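Local coordinates for protein transcriptional regulator, MarR family (Neisseria meningitidis serogroup B, PDB 3G3Z) that probably binds DNA as a dimeric MarR-family transcription factor with winged helix-turn-helix domains, regulating transcription in this meningococcus, at residues Ser45-His50 with Lys86-Leu91; Leu33-Tyr38 with Trp55-Gln60; Leu74-Glu79 with Ser90-Gly95. All coordinates share one frame; numbering follows the deposited sequence.

Contact 1. Residues Ser45-His50 with Lys86-Leu91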
loop_
_atom_site.group_PDB
_atom_site.type_symbol
_atom_site.label_atom_id
_atom_site.label_comp_id
_atom_site.label_asym_id
_atom_site.label_seq_id
_atom_site.Cartn_x
_atom_site.Cartn_y
_atom_site.Cartn_z
ATOM N N SER A 45 10.989 21.523 9.777
ATOM C CA SER A 45 10.015 21.420 10.856
ATOM C C SER A 45 8.604 21.176 10.348
ATOM O O SER A 45 8.160 21.805 9.393
ATOM C CB SER A 45 10.063 22.672 11.718
ATOM O OG SER A 45 11.343 22.778 12.314
ATOM N N ARG A 46 7.913 20.239 10.980
ATOM C CA ARG A 46 6.540 19.921 10.609
ATOM C C ARG A 46 5.824 19.422 11.846
ATOM O O ARG A 46 6.450 18.915 12.772
ATOM C CB ARG A 46 6.501 18.835 9.521
ATOM C CG ARG A 46 7.117 19.206 8.181
ATOM C CD ARG A 46 6.258 20.218 7.434
ATOM N NE ARG A 46 6.924 20.703 6.229
ATOM C CZ ARG A 46 6.410 21.597 5.391
ATOM N NH1 ARG A 46 5.209 22.121 5.621
ATOM N NH2 ARG A 46 7.103 21.975 4.319
ATOM N N THR A 47 4.509 19.563 11.867
ATOM C CA THR A 47 3.730 19.072 12.992
ATOM C C THR A 47 3.493 17.588 12.767
ATOM O O THR A 47 3.589 17.112 11.636
ATOM C CB THR A 47 2.370 19.778 13.093
ATOM O OG1 THR A 47 1.593 19.487 11.924
ATOM C CG2 THR A 47 2.544 21.298 13.237
ATOM N N GLN A 48 3.186 16.867 13.842
ATOM C CA GLN A 48 2.801 15.462 13.744
ATOM C C GLN A 48 1.646 15.278 12.769
ATOM O O GLN A 48 1.596 14.287 12.020
ATOM C CB GLN A 48 2.406 14.932 15.119
ATOM C CG GLN A 48 3.577 14.750 16.064
ATOM C CD GLN A 48 3.146 14.417 17.480
ATOM O OE1 GLN A 48 3.737 14.898 18.439
ATOM N NE2 GLN A 48 2.114 13.592 17.615
ATOM N N LYS A 49 0.721 16.239 12.780
ATOM C CA LYS A 49 -0.434 16.217 11.884
ATOM C C LYS A 49 -0.039 16.243 10.406
ATOM O O LYS A 49 -0.584 15.473 9.599
ATOM C CB LYS A 49 -1.393 17.367 12.198
ATOM C CG LYS A 49 -2.624 17.384 11.297
ATOM C CD LYS A 49 -3.870 17.691 12.100
ATOM C CE LYS A 49 -4.459 19.025 11.733
ATOM N NZ LYS A 49 -5.446 18.874 10.602
ATOM N N HIS A 50 0.902 17.119 10.052
ATOM C CA HIS A 50 1.377 17.205 8.663
ATOM C C HIS A 50 1.988 15.886 8.179
ATOM O O HIS A 50 1.707 15.419 7.067
ATOM C CB HIS A 50 2.395 18.338 8.509
ATOM C CG HIS A 50 3.048 18.375 7.162
ATOM N ND1 HIS A 50 2.534 19.099 6.108
ATOM C CD2 HIS A 50 4.155 17.755 6.690
ATOM C CE1 HIS A 50 3.306 18.936 5.048
ATOM N NE2 HIS A 50 4.297 18.127 5.374
ATOM N N LYS A 86 0.247 19.351 18.578
ATOM C CA LYS A 86 -0.009 20.462 17.659
ATOM C C LYS A 86 1.182 21.427 17.559
ATOM O O LYS A 86 1.044 22.544 17.057
ATOM C CB LYS A 86 -1.280 21.222 18.060
ATOM C CG LYS A 86 -1.382 21.562 19.541
ATOM C CD LYS A 86 -2.488 20.776 20.227
ATOM C CE LYS A 86 -3.845 21.440 20.004
ATOM N NZ LYS A 86 -4.844 21.072 21.043
ATOM N N ARG A 87 2.348 20.985 18.025
ATOM C CA ARG A 87 3.543 21.827 18.069
ATOM C C ARG A 87 4.607 21.335 17.075
ATOM O O ARG A 87 4.678 20.143 16.770
ATOM C CB ARG A 87 4.076 21.884 19.506
ATOM C CG ARG A 87 5.074 22.992 19.786
ATOM C CD ARG A 87 4.764 23.787 21.073
ATOM N NE ARG A 87 4.134 23.009 22.147
ATOM C CZ ARG A 87 4.774 22.210 23.002
ATOM N NH1 ARG A 87 6.090 22.042 22.927
ATOM N NH2 ARG A 87 4.089 21.563 23.938
ATOM N N LEU A 88 5.416 22.265 16.568
ATOM C CA LEU A 88 6.395 21.968 15.520
ATOM C C LEU A 88 7.465 20.983 15.959
ATOM O O LEU A 88 8.084 21.131 17.016
ATOM C CB LEU A 88 7.068 23.247 15.006
ATOM C CG LEU A 88 6.364 24.077 13.934
ATOM C CD1 LEU A 88 6.981 25.476 13.859
ATOM C CD2 LEU A 88 6.402 23.384 12.568
ATOM N N LEU A 89 7.677 19.983 15.115
ATOM C CA LEU A 89 8.647 18.935 15.360
ATOM C C LEU A 89 9.907 19.212 14.536
ATOM O O LEU A 89 9.833 19.612 13.375
ATOM C CB LEU A 89 8.030 17.594 14.975
ATOM C CG LEU A 89 8.341 16.282 15.675
ATOM C CD1 LEU A 89 8.320 16.398 17.191
ATOM C CD2 LEU A 89 7.311 15.262 15.204
ATOM N N SER A 90 11.060 18.987 15.153
ATOM C CA SER A 90 12.347 19.289 14.553
ATOM C C SER A 90 13.317 18.121 14.771
ATOM O O SER A 90 13.255 17.436 15.788
ATOM C CB SER A 90 12.886 20.574 15.190
ATOM O OG SER A 90 14.231 20.818 14.845
ATOM N N LEU A 91 14.195 17.880 13.802
ATOM C CA LEU A 91 15.350 17.007 14.015
ATOM C C LEU A 91 16.372 17.718 14.899
ATOM O O LEU A 91 16.688 18.892 14.680
ATOM C CB LEU A 91 16.012 16.656 12.687
ATOM C CG LEU A 91 15.916 15.288 11.992
ATOM C CD1 LEU A 91 14.712 14.419 12.370
ATOM C CD2 LEU A 91 15.977 15.508 10.491
HETATM O O HOH W 1 3.585 17.998 16.326
#

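Contact 2. Residues Leu33-Tyr38 with Trp55-Gln60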
loop_
_atom_site.group_PDB
_atom_site.type_symbol
_atom_site.label_atom_id
_atom_site.label_comp_id
_atom_site.label_asym_id
_atom_site.label_seq_id
_atom_site.Cartn_x
_atom_site.Cartn_y
_atom_site.Cartn_z
ATOM N N LEU A 33 8.573 5.030 11.097
ATOM C CA LEU A 33 9.791 5.776 11.424
ATOM C C LEU A 33 10.259 6.636 10.262
ATOM O O LEU A 33 10.684 7.788 10.446
ATOM C CB LEU A 33 10.916 4.800 11.799
ATOM C CG LEU A 33 10.904 4.269 13.225
ATOM C CD1 LEU A 33 11.676 2.954 13.296
ATOM C CD2 LEU A 33 11.486 5.324 14.178
ATOM N N PHE A 34 10.212 6.052 9.068
ATOM C CA PHE A 34 10.560 6.745 7.833
ATOM C C PHE A 34 9.716 7.990 7.639
ATOM O O PHE A 34 10.237 9.070 7.325
ATOM C CB PHE A 34 10.394 5.803 6.637
ATOM C CG PHE A 34 10.726 6.439 5.331
ATOM C CD1 PHE A 34 12.056 6.608 4.944
ATOM C CD2 PHE A 34 9.718 6.895 4.492
ATOM C CE1 PHE A 34 12.376 7.215 3.732
ATOM C CE2 PHE A 34 10.034 7.503 3.273
ATOM C CZ PHE A 34 11.361 7.659 2.900
ATOM N N ALA A 35 8.409 7.837 7.852
ATOM C CA ALA A 35 7.470 8.934 7.705
ATOM C C ALA A 35 7.921 10.165 8.511
ATOM O O ALA A 35 7.970 11.264 7.968
ATOM C CB ALA A 35 6.056 8.485 8.125
ATOM N N VAL A 36 8.276 9.974 9.784
ATOM C CA VAL A 36 8.764 11.071 10.648
ATOM C C VAL A 36 10.146 11.550 10.210
ATOM O O VAL A 36 10.327 12.714 9.860
ATOM C CB VAL A 36 8.780 10.664 12.163
ATOM C CG1 VAL A 36 9.342 11.800 13.060
ATOM C CG2 VAL A 36 7.395 10.314 12.616
ATOM N N LEU A 37 11.115 10.640 10.216
ATOM C CA LEU A 37 12.518 10.974 9.953
ATOM C C LEU A 37 12.755 11.607 8.574
ATOM O O LEU A 37 13.449 12.625 8.452
ATOM C CB LEU A 37 13.394 9.721 10.119
ATOM C CG LEU A 37 13.415 9.073 11.518
ATOM C CD1 LEU A 37 14.011 7.672 11.451
ATOM C CD2 LEU A 37 14.166 9.944 12.517
ATOM N N TYR A 38 12.173 11.005 7.544
ATOM C CA TYR A 38 12.369 11.503 6.193
ATOM C C TYR A 38 11.650 12.825 5.917
ATOM O O TYR A 38 12.214 13.695 5.243
ATOM C CB TYR A 38 11.998 10.450 5.163
ATOM C CG TYR A 38 12.411 10.813 3.763
ATOM C CD1 TYR A 38 13.744 10.697 3.352
ATOM C CD2 TYR A 38 11.470 11.281 2.842
ATOM C CE1 TYR A 38 14.125 11.040 2.054
ATOM C CE2 TYR A 38 11.842 11.623 1.543
ATOM C CZ TYR A 38 13.164 11.496 1.155
ATOM O OH TYR A 38 13.523 11.840 -0.128
ATOM N N TRP A 55 1.765 10.953 4.953
ATOM C CA TRP A 55 2.072 9.536 4.774
ATOM C C TRP A 55 0.891 8.633 5.055
ATOM O O TRP A 55 1.025 7.409 5.028
ATOM C CB TRP A 55 3.322 9.131 5.560
ATOM C CG TRP A 55 4.529 9.847 5.032
ATOM C CD1 TRP A 55 5.112 10.961 5.552
ATOM C CD2 TRP A 55 5.272 9.515 3.849
ATOM N NE1 TRP A 55 6.188 11.343 4.775
ATOM C CE2 TRP A 55 6.300 10.477 3.717
ATOM C CE3 TRP A 55 5.163 8.501 2.883
ATOM C CZ2 TRP A 55 7.228 10.454 2.653
ATOM C CZ3 TRP A 55 6.081 8.477 1.826
ATOM C CH2 TRP A 55 7.105 9.447 1.725
ATOM N N SER A 56 -0.270 9.245 5.276
ATOM C CA SER A 56 -1.537 8.520 5.445
ATOM C C SER A 56 -1.487 7.616 6.685
ATOM O O SER A 56 -1.853 6.445 6.628
ATOM C CB SER A 56 -1.895 7.732 4.167
ATOM O OG SER A 56 -2.169 8.621 3.083
ATOM N N LEU A 57 -0.999 8.178 7.793
ATOM C CA LEU A 57 -0.922 7.465 9.073
ATOM C C LEU A 57 -1.846 8.056 10.141
ATOM O O LEU A 57 -2.021 9.269 10.200
ATOM C CB LEU A 57 0.516 7.465 9.600
ATOM C CG LEU A 57 1.528 6.638 8.814
ATOM C CD1 LEU A 57 2.934 6.933 9.319
ATOM C CD2 LEU A 57 1.208 5.152 8.893
ATOM N N PRO A 58 -2.427 7.202 10.999
ATOM C CA PRO A 58 -3.259 7.718 12.083
ATOM C C PRO A 58 -2.439 8.427 13.162
ATOM O O PRO A 58 -1.256 8.122 13.350
ATOM C CB PRO A 58 -3.920 6.466 12.648
ATOM C CG PRO A 58 -3.055 5.355 12.244
ATOM C CD PRO A 58 -2.417 5.727 10.960
ATOM N N LYS A 59 -3.078 9.366 13.855
ATOM C CA LYS A 59 -2.414 10.229 14.840
ATOM C C LYS A 59 -1.689 9.462 15.958
ATOM O O LYS A 59 -0.597 9.851 16.377
ATOM C CB LYS A 59 -3.424 11.223 15.441
ATOM C CG LYS A 59 -4.031 12.209 14.436
ATOM C CD LYS A 59 -5.218 12.962 15.037
ATOM C CE LYS A 59 -6.019 13.683 13.957
ATOM N NZ LYS A 59 -7.338 14.172 14.476
ATOM N N GLN A 60 -2.299 8.372 16.418
ATOM C CA GLN A 60 -1.745 7.538 17.491
ATOM C C GLN A 60 -0.402 6.960 17.079
ATOM O O GLN A 60 0.566 7.008 17.841
ATOM C CB GLN A 60 -2.689 6.377 17.840
ATOM C CG GLN A 60 -4.159 6.747 18.042
ATOM C CD GLN A 60 -4.955 6.803 16.738
ATOM O OE1 GLN A 60 -4.792 7.724 15.933
ATOM N NE2 GLN A 60 -5.837 5.824 16.540
#

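Contact 3. Residues Leu74-Glu79 with Ser90-Gly95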
loop_
_atom_site.group_PDB
_atom_site.type_symbol
_atom_site.label_atom_id
_atom_site.label_comp_id
_atom_site.label_asym_id
_atom_site.label_seq_id
_atom_site.Cartn_x
_atom_site.Cartn_y
_atom_site.Cartn_z
ATOM N N LEU A 74 16.696 12.085 19.076
ATOM C CA LEU A 74 16.823 12.297 17.633
ATOM C C LEU A 74 15.924 13.405 17.084
ATOM O O LEU A 74 16.210 13.974 16.025
ATOM C CB LEU A 74 16.585 10.983 16.881
ATOM C CG LEU A 74 17.574 9.869 17.232
ATOM C CD1 LEU A 74 17.140 8.528 16.643
ATOM C CD2 LEU A 74 19.004 10.251 16.797
ATOM N N ILE A 75 14.840 13.696 17.806
ATOM C CA ILE A 75 13.900 14.760 17.446
ATOM C C ILE A 75 13.565 15.635 18.660
ATOM O O ILE A 75 13.957 15.315 19.782
ATOM C CB ILE A 75 12.589 14.195 16.826
ATOM C CG1 ILE A 75 11.844 13.320 17.837
ATOM C CG2 ILE A 75 12.874 13.445 15.510
ATOM C CD1 ILE A 75 10.433 12.965 17.433
ATOM N N GLU A 76 12.829 16.724 18.431
ATOM C CA GLU A 76 12.413 17.623 19.505
ATOM C C GLU A 76 11.201 18.472 19.119
ATOM O O GLU A 76 11.061 18.895 17.970
ATOM C CB GLU A 76 13.574 18.536 19.907
ATOM C CG GLU A 76 14.006 19.504 18.804
ATOM C CD GLU A 76 15.397 20.060 19.009
ATOM O OE1 GLU A 76 15.930 19.955 20.131
ATOM O OE2 GLU A 76 15.961 20.601 18.036
ATOM N N TRP A 77 10.323 18.711 20.088
ATOM C CA TRP A 77 9.260 19.695 19.942
ATOM C C TRP A 77 9.821 21.051 20.332
ATOM O O TRP A 77 10.623 21.149 21.263
ATOM C CB TRP A 77 8.086 19.367 20.866
ATOM C CG TRP A 77 7.423 18.068 20.570
ATOM C CD1 TRP A 77 6.391 17.854 19.701
ATOM C CD2 TRP A 77 7.737 16.792 21.143
ATOM N NE1 TRP A 77 6.039 16.524 19.697
ATOM C CE2 TRP A 77 6.850 15.848 20.572
ATOM C CE3 TRP A 77 8.680 16.354 22.083
ATOM C CZ2 TRP A 77 6.882 14.487 20.908
ATOM C CZ3 TRP A 77 8.708 15.002 22.420
ATOM C CH2 TRP A 77 7.815 14.086 21.831
ATOM N N GLN A 78 9.406 22.096 19.626
ATOM C CA GLN A 78 9.700 23.452 20.068
ATOM C C GLN A 78 8.834 23.746 21.294
ATOM O O GLN A 78 7.866 23.033 21.554
ATOM C CB GLN A 78 9.424 24.461 18.957
ATOM C CG GLN A 78 7.967 24.558 18.556
ATOM C CD GLN A 78 7.464 25.987 18.549
ATOM O OE1 GLN A 78 7.732 26.750 17.619
ATOM N NE2 GLN A 78 6.725 26.356 19.593
ATOM N N GLU A 79 9.180 24.785 22.048
ATOM C CA GLU A 79 8.415 25.132 23.249
ATOM C C GLU A 79 7.264 26.102 22.960
ATOM O O GLU A 79 7.407 27.035 22.164
ATOM C CB GLU A 79 9.333 25.670 24.356
ATOM C CG GLU A 79 10.207 24.602 25.029
ATOM C CD GLU A 79 9.402 23.561 25.805
ATOM O OE1 GLU A 79 8.417 23.937 26.476
ATOM O OE2 GLU A 79 9.761 22.365 25.749
ATOM N N SER A 90 11.060 18.987 15.153
ATOM C CA SER A 90 12.347 19.289 14.553
ATOM C C SER A 90 13.317 18.121 14.771
ATOM O O SER A 90 13.255 17.436 15.788
ATOM C CB SER A 90 12.886 20.574 15.190
ATOM O OG SER A 90 14.231 20.818 14.845
ATOM N N LEU A 91 14.195 17.880 13.802
ATOM C CA LEU A 91 15.350 17.007 14.015
ATOM C C LEU A 91 16.372 17.718 14.899
ATOM O O LEU A 91 16.688 18.892 14.680
ATOM C CB LEU A 91 16.012 16.656 12.687
ATOM C CG LEU A 91 15.916 15.288 11.992
ATOM C CD1 LEU A 91 14.712 14.419 12.370
ATOM C CD2 LEU A 91 15.977 15.508 10.491
ATOM N N THR A 92 16.882 17.005 15.897
ATOM C CA THR A 92 17.992 17.506 16.692
ATOM C C THR A 92 19.273 17.438 15.866
ATOM O O THR A 92 19.272 16.926 14.743
ATOM C CB THR A 92 18.184 16.665 17.951
ATOM O OG1 THR A 92 18.479 15.319 17.568
ATOM C CG2 THR A 92 16.925 16.699 18.819
ATOM N N GLU A 93 20.370 17.939 16.420
ATOM C CA GLU A 93 21.660 17.788 15.757
ATOM C C GLU A 93 22.023 16.315 15.550
ATOM O O GLU A 93 22.418 15.917 14.450
ATOM C CB GLU A 93 22.771 18.543 16.501
ATOM C CG GLU A 93 22.833 20.041 16.170
ATOM C CD GLU A 93 22.648 20.346 14.673
ATOM O OE1 GLU A 93 23.384 19.778 13.829
ATOM O OE2 GLU A 93 21.756 21.161 14.344
ATOM N N THR A 94 21.863 15.506 16.596
ATOM C CA THR A 94 22.108 14.065 16.479
ATOM C C THR A 94 21.151 13.412 15.478
ATOM O O THR A 94 21.532 12.472 14.785
ATOM C CB THR A 94 22.031 13.346 17.843
ATOM O OG1 THR A 94 20.696 13.425 18.354
ATOM C CG2 THR A 94 23.006 13.981 18.845
ATOM N N GLY A 95 19.922 13.927 15.397
ATOM C CA GLY A 95 18.931 13.468 14.414
ATOM C C GLY A 95 19.311 13.725 12.963
ATOM O O GLY A 95 19.040 12.900 12.085
#

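Contact 1. Residues Ser45-His50 with Lys86-Leu91
Lys-86 O lies 4.3 Å from the methyl CG2 of Thr-47, where, in a winged helix-turn-helix domain, the chain leading into the second wing strand passes the residues before helix 48-55. Thr-47 is the N-cap of that helix, its OG1 accepting from His-50 N. At Arg-87 the backbone O faces the helix start across a water that accepts from Gln-48 N at 2.8 Å; the water's spacing to Arg-87 O is too short to be trusted. The guanidinium of Arg-87, on a side chain that points away from residues 45-50, bonds to Gln-78 O and Gln-82 O. The side chain of Leu-88 comes nearer at its end, where CD2 rests 3.8 Å from Ser-45 CB. Leu-89 does the pairing. Its N donates to Arg-46 O at 2.9 Å and its O accepts from Arg-46 N at 3.1 Å, a single antiparallel hydrogen-bonded bridge. Leu-89 O also receives a CA-H...O contact from Ser-45 CA, so two groups converge on this acceptor. The Leu-89 branch CD2 meets Gln-48 CG obliquely, 3.9 Å away, while the amide OE1 of Gln-48 is held by Trp-77 NE1. At Ser-90, OG bonds to Leu-91 O, and CB lies 3.9 Å from Ser-45 OG.

Contact 2. Residues Leu33-Tyr38 with Trp55-Gln60
Phe-34 has its CG set anti to the backbone N (chi1 180°) and Trp-55 has its CG anti to the carbonyl carbon, beside the backbone N (chi1 -64°); from these starts the two rings meet in a T-shaped, edge-to-face pair. The edge of Phe-34 turns toward the face of the Trp-55 six-membered ring, the planes at 75° and the centroids 5.6 Å apart. The touching atom is Phe-34 CE2, 3.8 Å from Trp-55 CH2. The five-membered half of the indole is engaged by the helix backbone: Ala-35 CA stands over its face, 4.0 Å from the ring centroid, a CH-pi contact. Ala-35 CB carries on the packing, 3.7 Å from Trp-55 CD1, and also meets Leu-57 CD1 at 3.7 Å, so this one methyl is shared by the two residues that flank Ser-56. Farther along the indole, Trp-55 CZ2 lies 4.3 Å from Tyr-38 CD2, and Phe-34 CZ sits over a face of the Tyr-38 ring, offset toward its rim. Thr-39, one turn beyond Ala-35, satisfies the buried indole N-H: its OG1 bonds to Trp-55 NE1 and to Ala-35 O, which would hold the indole in its rotation against helix 31-43. Between Trp-55 and Leu-57 the chain leaves the helix at Ser-56, whose positive phi closes helix 48-55 with a Schellman motif; this is the turn of the helix-turn-helix. Around this buried contact, helix 5-25 brings Phe-20 against Trp-55 and Trp-23 against Phe-34, Leu-102 of helix 93-117 also packs on Phe-34, and Asp-7 of the second subunit touches Trp-55 and Tyr-38.

Contact 3. Residues Leu74-Glu79 with Ser90-Gly95
Leu-74 O is gripped by two groups at the root of the beta hairpin, the wing of the winged helix domain. Thr-92 N donates to it at 3.1 Å, and Gly-95 CA, bare of any side chain, makes a CA-H...O contact at 3.2 Å. Thr-92 OG1, set between its backbone N and carbonyl carbon (chi1 61°), caps the next helix by accepting from Gly-95 N at 3.0 Å and bonds to Gly-73 O as well. Farther out, Glu-76 and Ser-90 form an antiparallel hydrogen-bonded pair, each N donating to the other's O at 2.8 Å. Their side chains share one face of the hairpin. There the Glu-76 carboxylate passes beside the Thr-92 methyl, Glu-76 OE1 lying 3.6 Å from Thr-92 CG2. Ile-75 and Leu-91 form the non-hydrogen-bonded pair; their side chains diverge at the root, yet Ile-75 CG2 reaches Leu-91 CD1 at 3.8 Å. Both side chains pack on Leu-40 of helix 31-43, and Ile-75 also meets Leu-69 and Ala-70 of helix 59-71, seating the wing on the helical body just where helix 93-117 departs.

From the N terminus, residues 33-38 of helix 31-43 come first, and contact 2 closes over helix 48-55 when the chain returns at 55-60. Contact 1 opens inside that loop, at 45-50, and closes only at 86-91, so the two cross. Contact 3 starts after contact 2 has closed: 74-79 opens inside the loop of contact 1 and pairs across the wing loop with 90-95, which shares Ser-90 and Leu-91 with contact 1 and runs on into helix 93-117. Contact 2 therefore ties the helix-turn-helix to the helix before it, contact 1 ties its first helix to the wing, and contact 3 joins the wing strands to each other.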